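Local coordinates for HmuY protein (Prevotella intermedia, PDB 6R2H) that probably binds heme as a hemophore-like protein of the HmuY family, at residues G14-W18 against I112-M116; Y104-A108 against M131-E135; V151-F156 against L167-N173. All blocks are in the same frame, centred on the assembly; numbering follows the deposited sequence.

Contact 1 of 3, residues G14-W18 against I112-M116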
loop_
_atom_site.group_PDB
_atom_site.type_symbol
_atom_site.label_atom_id
_atom_site.label_comp_id
_atom_site.label_asym_id
_atom_site.label_seq_id
_atom_site.Cartn_x
_atom_site.Cartn_y
_atom_site.Cartn_z
ATOM N N GLY A 14 9.113 -3.410 8.521
ATOM C CA GLY A 14 8.804 -4.830 8.472
ATOM C C GLY A 14 7.306 -5.083 8.339
ATOM O O GLY A 14 6.514 -4.142 8.344
ATOM N N TYR A 15 6.939 -6.371 8.270
ATOM C CA TYR A 15 5.572 -6.832 8.065
ATOM C C TYR A 15 4.579 -6.292 9.095
ATOM O O TYR A 15 3.363 -6.402 8.911
ATOM C CB TYR A 15 5.545 -8.359 7.994
ATOM C CG TYR A 15 5.846 -8.850 6.605
ATOM C CD1 TYR A 15 7.153 -8.982 6.170
ATOM C CD2 TYR A 15 4.821 -9.129 5.707
ATOM C CE1 TYR A 15 7.430 -9.402 4.877
ATOM C CE2 TYR A 15 5.087 -9.555 4.414
ATOM C CZ TYR A 15 6.399 -9.689 3.996
ATOM O OH TYR A 15 6.671 -10.109 2.723
ATOM N N ASP A 16 5.081 -5.703 10.178
ATOM C CA ASP A 16 4.145 -5.300 11.221
ATOM C C ASP A 16 3.860 -3.801 11.144
ATOM O O ASP A 16 3.140 -3.274 11.989
ATOM C CB ASP A 16 4.551 -5.805 12.613
ATOM C CG ASP A 16 5.852 -5.213 13.112
ATOM O OD1 ASP A 16 6.698 -4.850 12.264
ATOM O OD2 ASP A 16 6.008 -5.127 14.343
ATOM N N SER A 17 4.388 -3.128 10.114
ATOM C CA SER A 17 4.337 -1.673 10.096
ATOM C C SER A 17 3.870 -1.122 8.753
ATOM O O SER A 17 3.913 -1.793 7.726
ATOM C CB SER A 17 5.646 -1.069 10.500
ATOM O OG SER A 17 6.193 -1.739 11.622
ATOM N N TRP A 18 3.423 0.133 8.826
ATOM C CA TRP A 18 2.892 0.921 7.733
ATOM C C TRP A 18 3.726 2.192 7.596
ATOM O O TRP A 18 4.306 2.674 8.564
ATOM C CB TRP A 18 1.442 1.306 8.045
ATOM C CG TRP A 18 0.418 0.230 7.864
ATOM C CD1 TRP A 18 0.007 -0.687 8.788
ATOM C CD2 TRP A 18 -0.353 -0.028 6.672
ATOM N NE1 TRP A 18 -0.965 -1.500 8.257
ATOM C CE2 TRP A 18 -1.205 -1.121 6.962
ATOM C CE3 TRP A 18 -0.392 0.540 5.389
ATOM C CZ2 TRP A 18 -2.088 -1.642 6.018
ATOM C CZ3 TRP A 18 -1.271 0.027 4.460
ATOM C CH2 TRP A 18 -2.104 -1.053 4.771
ATOM N N ILE A 112 -3.992 -8.634 5.766
ATOM C CA ILE A 112 -2.574 -8.448 5.500
ATOM C C ILE A 112 -1.786 -9.392 6.406
ATOM O O ILE A 112 -2.293 -9.858 7.430
ATOM C CB ILE A 112 -2.132 -6.976 5.685
ATOM C CG1 ILE A 112 -2.377 -6.477 7.114
ATOM C CG2 ILE A 112 -2.742 -6.051 4.627
ATOM C CD1 ILE A 112 -1.495 -5.303 7.517
ATOM N N VAL A 113 -0.532 -9.647 6.021
ATOM C CA VAL A 113 0.384 -10.429 6.829
ATOM C C VAL A 113 1.186 -9.495 7.725
ATOM O O VAL A 113 1.962 -8.694 7.212
ATOM C CB VAL A 113 1.317 -11.271 5.938
ATOM C CG1 VAL A 113 2.323 -12.070 6.758
ATOM C CG2 VAL A 113 0.507 -12.203 5.056
ATOM N N VAL A 114 1.029 -9.651 9.054
ATOM C CA VAL A 114 1.746 -8.827 10.025
ATOM C C VAL A 114 2.934 -9.564 10.647
ATOM O O VAL A 114 3.834 -8.914 11.173
ATOM C CB VAL A 114 0.848 -8.193 11.109
ATOM C CG1 VAL A 114 -0.077 -7.137 10.529
ATOM C CG2 VAL A 114 0.070 -9.225 11.904
ATOM N N ASP A 115 2.932 -10.907 10.619
ATOM C CA ASP A 115 3.974 -11.681 11.282
ATOM C C ASP A 115 4.228 -12.968 10.507
ATOM O O ASP A 115 3.363 -13.846 10.458
ATOM C CB ASP A 115 3.606 -12.044 12.725
ATOM C CG ASP A 115 4.765 -12.619 13.542
ATOM O OD1 ASP A 115 5.775 -13.050 12.933
ATOM O OD2 ASP A 115 4.665 -12.606 14.793
ATOM N N MET A 116 5.432 -13.098 9.936
ATOM C CA MET A 116 5.686 -14.264 9.101
ATOM C C MET A 116 6.776 -15.141 9.709
ATOM O O MET A 116 7.222 -16.101 9.084
ATOM C CB MET A 116 6.005 -13.895 7.649
ATOM C CG MET A 116 7.384 -13.352 7.439
ATOM S SD MET A 116 7.646 -13.279 5.661
ATOM C CE MET A 116 9.409 -12.942 5.596
#

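Contact 2 of 3, residues Y104-A108 against M131-E135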
loop_
_atom_site.group_PDB
_atom_site.type_symbol
_atom_site.label_atom_id
_atom_site.label_comp_id
_atom_site.label_asym_id
_atom_site.label_seq_id
_atom_site.Cartn_x
_atom_site.Cartn_y
_atom_site.Cartn_z
ATOM N N TYR A 104 -13.018 4.116 -11.153
ATOM C CA TYR A 104 -12.188 4.327 -9.981
ATOM C C TYR A 104 -12.556 3.297 -8.909
ATOM O O TYR A 104 -13.733 3.000 -8.724
ATOM C CB TYR A 104 -12.310 5.789 -9.553
ATOM C CG TYR A 104 -11.507 6.731 -10.410
ATOM C CD1 TYR A 104 -11.932 7.087 -11.682
ATOM C CD2 TYR A 104 -10.321 7.283 -9.950
ATOM C CE1 TYR A 104 -11.193 7.946 -12.482
ATOM C CE2 TYR A 104 -9.579 8.162 -10.722
ATOM C CZ TYR A 104 -10.017 8.489 -11.994
ATOM O OH TYR A 104 -9.280 9.333 -12.762
ATOM N N VAL A 105 -11.543 2.756 -8.212
ATOM C CA VAL A 105 -11.761 1.663 -7.271
ATOM C C VAL A 105 -11.562 2.141 -5.835
ATOM O O VAL A 105 -10.505 2.684 -5.528
ATOM C CB VAL A 105 -10.842 0.464 -7.572
ATOM C CG1 VAL A 105 -11.202 -0.716 -6.676
ATOM C CG2 VAL A 105 -10.859 0.072 -9.045
ATOM N N ALA A 106 -12.562 1.906 -4.966
ATOM C CA ALA A 106 -12.488 2.231 -3.544
ATOM C C ALA A 106 -11.747 1.131 -2.778
ATOM O O ALA A 106 -11.583 0.024 -3.288
ATOM C CB ALA A 106 -13.881 2.428 -2.982
ATOM N N ASP A 107 -11.304 1.447 -1.553
ATOM C CA ASP A 107 -10.700 0.457 -0.667
ATOM C C ASP A 107 -11.761 -0.555 -0.239
ATOM O O ASP A 107 -12.925 -0.205 -0.081
ATOM C CB ASP A 107 -10.036 1.102 0.555
ATOM C CG ASP A 107 -8.831 1.973 0.239
ATOM O OD1 ASP A 107 -8.703 2.392 -0.931
ATOM O OD2 ASP A 107 -8.051 2.260 1.180
ATOM N N ALA A 108 -11.340 -1.809 -0.053
ATOM C CA ALA A 108 -12.239 -2.889 0.324
ATOM C C ALA A 108 -11.578 -3.747 1.403
ATOM O O ALA A 108 -10.356 -3.719 1.529
ATOM C CB ALA A 108 -12.587 -3.702 -0.896
ATOM N N MET A 131 -8.210 -2.712 5.543
ATOM C CA MET A 131 -8.738 -2.220 4.278
ATOM C C MET A 131 -7.570 -2.010 3.322
ATOM O O MET A 131 -6.570 -1.414 3.704
ATOM C CB MET A 131 -9.440 -0.874 4.477
ATOM C CG MET A 131 -10.723 -0.954 5.285
ATOM S SD MET A 131 -12.070 -1.712 4.359
ATOM C CE MET A 131 -12.744 -0.314 3.467
ATOM N N LEU A 132 -7.688 -2.508 2.085
ATOM C CA LEU A 132 -6.666 -2.242 1.081
ATOM C C LEU A 132 -7.345 -1.734 -0.178
ATOM O O LEU A 132 -8.524 -2.004 -0.384
ATOM C CB LEU A 132 -5.901 -3.526 0.744
ATOM C CG LEU A 132 -4.951 -4.089 1.795
ATOM C CD1 LEU A 132 -4.099 -5.184 1.170
ATOM C CD2 LEU A 132 -4.055 -3.017 2.404
ATOM N N ASN A 133 -6.575 -1.034 -1.018
ATOM C CA ASN A 133 -7.049 -0.619 -2.328
ATOM C C ASN A 133 -6.454 -1.544 -3.383
ATOM O O ASN A 133 -5.239 -1.532 -3.606
ATOM C CB ASN A 133 -6.666 0.819 -2.675
ATOM C CG ASN A 133 -7.345 1.280 -3.945
ATOM O OD1 ASN A 133 -6.931 0.924 -5.051
ATOM N ND2 ASN A 133 -8.396 2.070 -3.789
ATOM N N GLY A 134 -7.334 -2.313 -4.037
ATOM C CA GLY A 134 -6.927 -3.367 -4.950
ATOM C C GLY A 134 -6.219 -2.822 -6.189
ATOM O O GLY A 134 -5.261 -3.425 -6.675
ATOM N N GLU A 135 -6.705 -1.677 -6.694
ATOM C CA GLU A 135 -6.169 -1.060 -7.899
ATOM C C GLU A 135 -4.752 -0.561 -7.636
ATOM O O GLU A 135 -3.830 -0.894 -8.372
ATOM C CB GLU A 135 -7.094 0.065 -8.375
ATOM C CG GLU A 135 -6.835 0.542 -9.792
ATOM C CD GLU A 135 -7.257 -0.379 -10.922
ATOM O OE1 GLU A 135 -7.553 -1.558 -10.649
ATOM O OE2 GLU A 135 -7.246 0.086 -12.077
HETATM O O HOH W 1 -9.903 -2.136 -3.172
#

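Contact 3 of 3, residues V151-F156 against L167-N173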
loop_
_atom_site.group_PDB
_atom_site.type_symbol
_atom_site.label_atom_id
_atom_site.label_comp_id
_atom_site.label_asym_id
_atom_site.label_seq_id
_atom_site.Cartn_x
_atom_site.Cartn_y
_atom_site.Cartn_z
ATOM N N VAL A 151 7.825 -3.452 -10.896
ATOM C CA VAL A 151 7.099 -2.207 -10.746
ATOM C C VAL A 151 6.460 -1.900 -12.097
ATOM O O VAL A 151 7.130 -1.999 -13.126
ATOM C CB VAL A 151 8.029 -1.081 -10.259
ATOM C CG1 VAL A 151 7.325 0.267 -10.316
ATOM C CG2 VAL A 151 8.538 -1.355 -8.845
ATOM N N MET A 152 5.157 -1.587 -12.077
ATOM C CA MET A 152 4.440 -1.187 -13.273
ATOM C C MET A 152 4.719 0.284 -13.560
ATOM O O MET A 152 4.951 1.069 -12.644
ATOM C CB MET A 152 2.931 -1.405 -13.124
ATOM C CG MET A 152 2.545 -2.871 -13.050
ATOM S SD MET A 152 2.907 -3.904 -14.498
ATOM C CE MET A 152 4.690 -4.099 -14.447
ATOM N N GLY A 153 4.650 0.651 -14.845
ATOM C CA GLY A 153 5.009 1.998 -15.243
ATOM C C GLY A 153 3.818 2.946 -15.321
ATOM O O GLY A 153 4.007 4.133 -15.564
ATOM N N ASN A 154 2.605 2.422 -15.112
ATOM C CA ASN A 154 1.395 3.173 -15.397
ATOM C C ASN A 154 1.209 4.271 -14.368
ATOM O O ASN A 154 1.507 4.070 -13.193
ATOM C CB ASN A 154 0.152 2.291 -15.313
ATOM C CG ASN A 154 0.248 1.060 -16.187
ATOM O OD1 ASN A 154 1.247 0.336 -16.190
ATOM N ND2 ASN A 154 -0.787 0.836 -16.976
ATOM N N VAL A 155 0.689 5.414 -14.823
ATOM C CA VAL A 155 0.299 6.471 -13.906
ATOM C C VAL A 155 -1.012 6.053 -13.250
ATOM O O VAL A 155 -1.944 5.661 -13.941
ATOM C CB VAL A 155 0.185 7.844 -14.605
ATOM C CG1 VAL A 155 -0.314 8.911 -13.645
ATOM C CG2 VAL A 155 1.504 8.281 -15.233
ATOM N N PHE A 156 -1.053 6.117 -11.916
ATOM C CA PHE A 156 -2.267 5.875 -11.160
ATOM C C PHE A 156 -2.934 7.216 -10.866
ATOM O O PHE A 156 -2.274 8.149 -10.415
ATOM C CB PHE A 156 -1.949 5.139 -9.852
ATOM C CG PHE A 156 -1.512 3.713 -10.038
ATOM C CD1 PHE A 156 -0.211 3.410 -10.407
ATOM C CD2 PHE A 156 -2.415 2.675 -9.862
ATOM C CE1 PHE A 156 0.178 2.092 -10.591
ATOM C CE2 PHE A 156 -2.029 1.359 -10.054
ATOM C CZ PHE A 156 -0.732 1.071 -10.413
ATOM N N LEU A 167 -1.680 12.188 -9.264
ATOM C CA LEU A 167 -1.246 11.334 -10.356
ATOM C C LEU A 167 0.136 10.794 -9.997
ATOM O O LEU A 167 1.078 11.567 -9.807
ATOM C CB LEU A 167 -1.186 12.178 -11.634
ATOM C CG LEU A 167 -2.496 12.813 -12.107
ATOM C CD1 LEU A 167 -2.188 13.908 -13.112
ATOM C CD2 LEU A 167 -3.414 11.766 -12.729
ATOM N N ILE A 168 0.247 9.466 -9.893
ATOM C CA ILE A 168 1.400 8.826 -9.276
ATOM C C ILE A 168 2.003 7.833 -10.269
ATOM O O ILE A 168 1.285 7.016 -10.845
ATOM C CB ILE A 168 0.993 8.127 -7.950
ATOM C CG1 ILE A 168 0.312 9.080 -6.964
ATOM C CG2 ILE A 168 2.147 7.367 -7.305
ATOM C CD1 ILE A 168 -0.490 8.373 -5.894
ATOM N N LYS A 169 3.329 7.875 -10.430
ATOM C CA LYS A 169 4.031 6.857 -11.193
ATOM C C LYS A 169 5.114 6.250 -10.306
ATOM O O LYS A 169 5.982 6.971 -9.817
ATOM C CB LYS A 169 4.595 7.477 -12.475
ATOM C CG LYS A 169 5.524 6.600 -13.306
ATOM C CD LYS A 169 6.125 7.363 -14.464
ATOM C CE LYS A 169 7.083 6.540 -15.300
ATOM N NZ LYS A 169 6.380 5.386 -15.903
ATOM N N PHE A 170 5.044 4.928 -10.101
ATOM C CA PHE A 170 5.955 4.212 -9.219
ATOM C C PHE A 170 7.305 3.991 -9.899
ATOM O O PHE A 170 7.373 3.738 -11.097
ATOM C CB PHE A 170 5.284 2.942 -8.691
ATOM C CG PHE A 170 4.157 3.234 -7.734
ATOM C CD1 PHE A 170 4.397 3.386 -6.372
ATOM C CD2 PHE A 170 2.855 3.407 -8.196
ATOM C CE1 PHE A 170 3.362 3.672 -5.489
ATOM C CE2 PHE A 170 1.815 3.699 -7.318
ATOM C CZ PHE A 170 2.075 3.837 -5.965
ATOM N N LYS A 171 8.379 4.101 -9.112
ATOM C CA LYS A 171 9.741 3.911 -9.599
ATOM C C LYS A 171 10.337 2.580 -9.125
ATOM O O LYS A 171 10.749 1.791 -9.958
ATOM C CB LYS A 171 10.650 5.095 -9.247
ATOM C CG LYS A 171 10.147 6.484 -9.629
ATOM C CD LYS A 171 10.456 6.905 -11.063
ATOM C CE LYS A 171 9.488 6.342 -12.089
ATOM N NZ LYS A 171 10.108 6.131 -13.423
ATOM N N ASP A 172 10.393 2.318 -7.812
ATOM C CA ASP A 172 11.158 1.180 -7.299
ATOM C C ASP A 172 10.423 0.510 -6.137
ATOM O O ASP A 172 9.729 1.199 -5.382
ATOM C CB ASP A 172 12.536 1.588 -6.761
ATOM C CG ASP A 172 13.380 2.449 -7.679
ATOM O OD1 ASP A 172 14.007 1.880 -8.594
ATOM O OD2 ASP A 172 13.428 3.678 -7.438
ATOM N N ASN A 173 10.617 -0.819 -5.980
ATOM C CA ASN A 173 10.084 -1.555 -4.839
ATOM C C ASN A 173 11.215 -2.187 -4.028
ATOM O O ASN A 173 10.964 -2.894 -3.046
ATOM C CB ASN A 173 9.021 -2.584 -5.235
ATOM C CG ASN A 173 9.569 -3.723 -6.079
ATOM O OD1 ASN A 173 10.440 -3.515 -6.923
ATOM N ND2 ASN A 173 9.088 -4.940 -5.849
HETATM O O HOH W 2 3.159 3.198 -11.332
#

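Contact 1 of 3, residues G14-W18 against I112-M116
Residues Gly14 to Ser17 form a type I beta turn, closed by a hydrogen bond from Ser17 N to Gly14 O of 2.9 Å. The turn leads into strand 17-21 of the small four-stranded sheet. It rests against the end of strand 105-115 in the large antiparallel sheet of this mostly beta protein. End to end, 15-18 and 112-116 point 141° apart. No hydrogen bond joins the segments, so this is packing of a turn, and of Trp18 at the start of its strand, on the large sheet, and not strand pairing. The nearest CA atoms are those of Asp16 and Val114, 4.4 Å apart. Val114 CA lies 3.1 Å from Tyr15 O in a nearly straight CA-H...O contact, 162° at the hydrogen. Tyr15 O also accepts a hydrogen bond from His74 on strand 71-74. Val114 and Asp115 both face Gly126 on strand 124-132, which makes a classic beta bulge at this point.

Tyr15 covers most of the contact from its side. Its ring reaches toward 112-116, and Tyr15 CD2 lies 4.0 Å from Val113 CG1. On the inner side, Trp18 meets Ile112, with Trp18 CZ2 4.0 Å from Ile112 CD1. The Trp18 indole nitrogen is bonded to Glu33, and its ring meets His74. Asp16 CB approaches Val114 O at 3.5 Å, while the Asp16 carboxylate turns back to accept a weak hydrogen bond from Ser17 OG. At the exposed end, Met116 SD sits over one face of the Tyr15 ring in a Met-aromatic contact, 4.3 Å from the centroid and 24° off the ring normal.

Contact 2 of 3, residues Y104-A108 against M131-E135
Strands 105-115 and 124-132 are antiparallel neighbours in the large sheet. Val105 meets 131-135 through its side chain and carbonyl, while its backbone pairs with Val85. Val105 CG2 packs on Glu135 CB at 3.8 Å. Val105 O accepts a hydrogen bond from Asn133 ND2 at 2.8 Å. Ala106 points its CB away, but Ala106 O takes a bond from water 1 at 2.7 Å. That water also donates to Leu132 O at 3.1 Å and accepts from Gly134 N at 2.7 Å. Asp107 OD1 receives a second bond from Asn133 ND2, 2.9 Å long. Asp107 OD2 accepts a hydrogen bond from Thr80 N. Ala108 and Leu132 are a hydrogen-bonded pair: Ala108 N to Leu132 O is 2.8 Å, and Leu132 N to Ala108 O is 3.0 Å. Beside it, Met131 CE reaches Asp107 O at 3.6 Å. The regular ladder therefore covers one residue pair here; where regular backbone pairing stops, one side-chain amide and one water carry the polar links.

Contact 3 of 3, residues V151-F156 against L167-N173
Phe156 and Phe170 form the apolar centre. The edge of Phe170 points at the face of Phe156 in an offset edge-to-face pair, with centroids 5.5 Å apart and planes at 82°. Phe156 CD1 and Phe170 CE2 approach to 3.7 Å. Phe170 also meets the rings of Trp139 and Phe185, so the pair belongs to a larger aromatic cluster. Val151 extends the apolar surface, with Val151 CG1 3.7 Å from Phe170 CB. Its other methyl, Val151 CG2, lies 3.5 Å from Asn173 OD1. Elsewhere, Val155 CG1 packs on Leu167 CB at 3.9 Å.

Phe156, Val155, Leu167 and Phe170 lie on the two arms of a beta hairpin, strands 155-160 and 165-174, within the large antiparallel sheet. Val151 comes from strand 150-151, before the hairpin. Phe156 and Ile168 are a hydrogen-bonded pair. Phe156 N donates to Ile168 O at 2.7 Å, and Ile168 N donates to Phe156 O at 2.9 Å. CA-H...O contacts accompany these bonds, from Val155 CA to Ile168 O and from Leu167 CA to Phe156 O, both 3.3 Å.

Toward residue 151 the direct pairing gives way to a water bridge. Water 2 donates to Met152 O at 3.1 Å and to Asn154 O at 2.6 Å, and it accepts from Phe170 N at 2.8 Å. The Asn154 side chain itself is bonded to Thr88 O. Further along strand 165-174, Lys171 and Asp172 both face Ser184, a classic beta bulge. At the polar edge, Lys169 NZ donates to Gly153 O at 2.7 Å and also bonds Thr91 O.

How the contacts relate
All three contacts reach the large antiparallel sheet. Contacts 1 and 2 share strand 105-115, and their segments alternate along the chain. Their centres are 19 Å apart, yet they touch: Trp18 CH2 lies 3.6 Å from Leu132 CD2, and Ile112 CG2 lies 3.8 Å from Leu132 CD1. Contacts 2 and 3 have centres 16 Å apart and meet where Glu135 O packs 3.3 Å from Phe156 CE2. Contacts 1 and 3 lie on opposite sides of the chain's centre, with nearest atoms about 10 Å apart. The structure is the apo form, so no heme marks a site. A glycerol, probably from crystallisation, is hydrogen-bonded to Asp172 in contact 3.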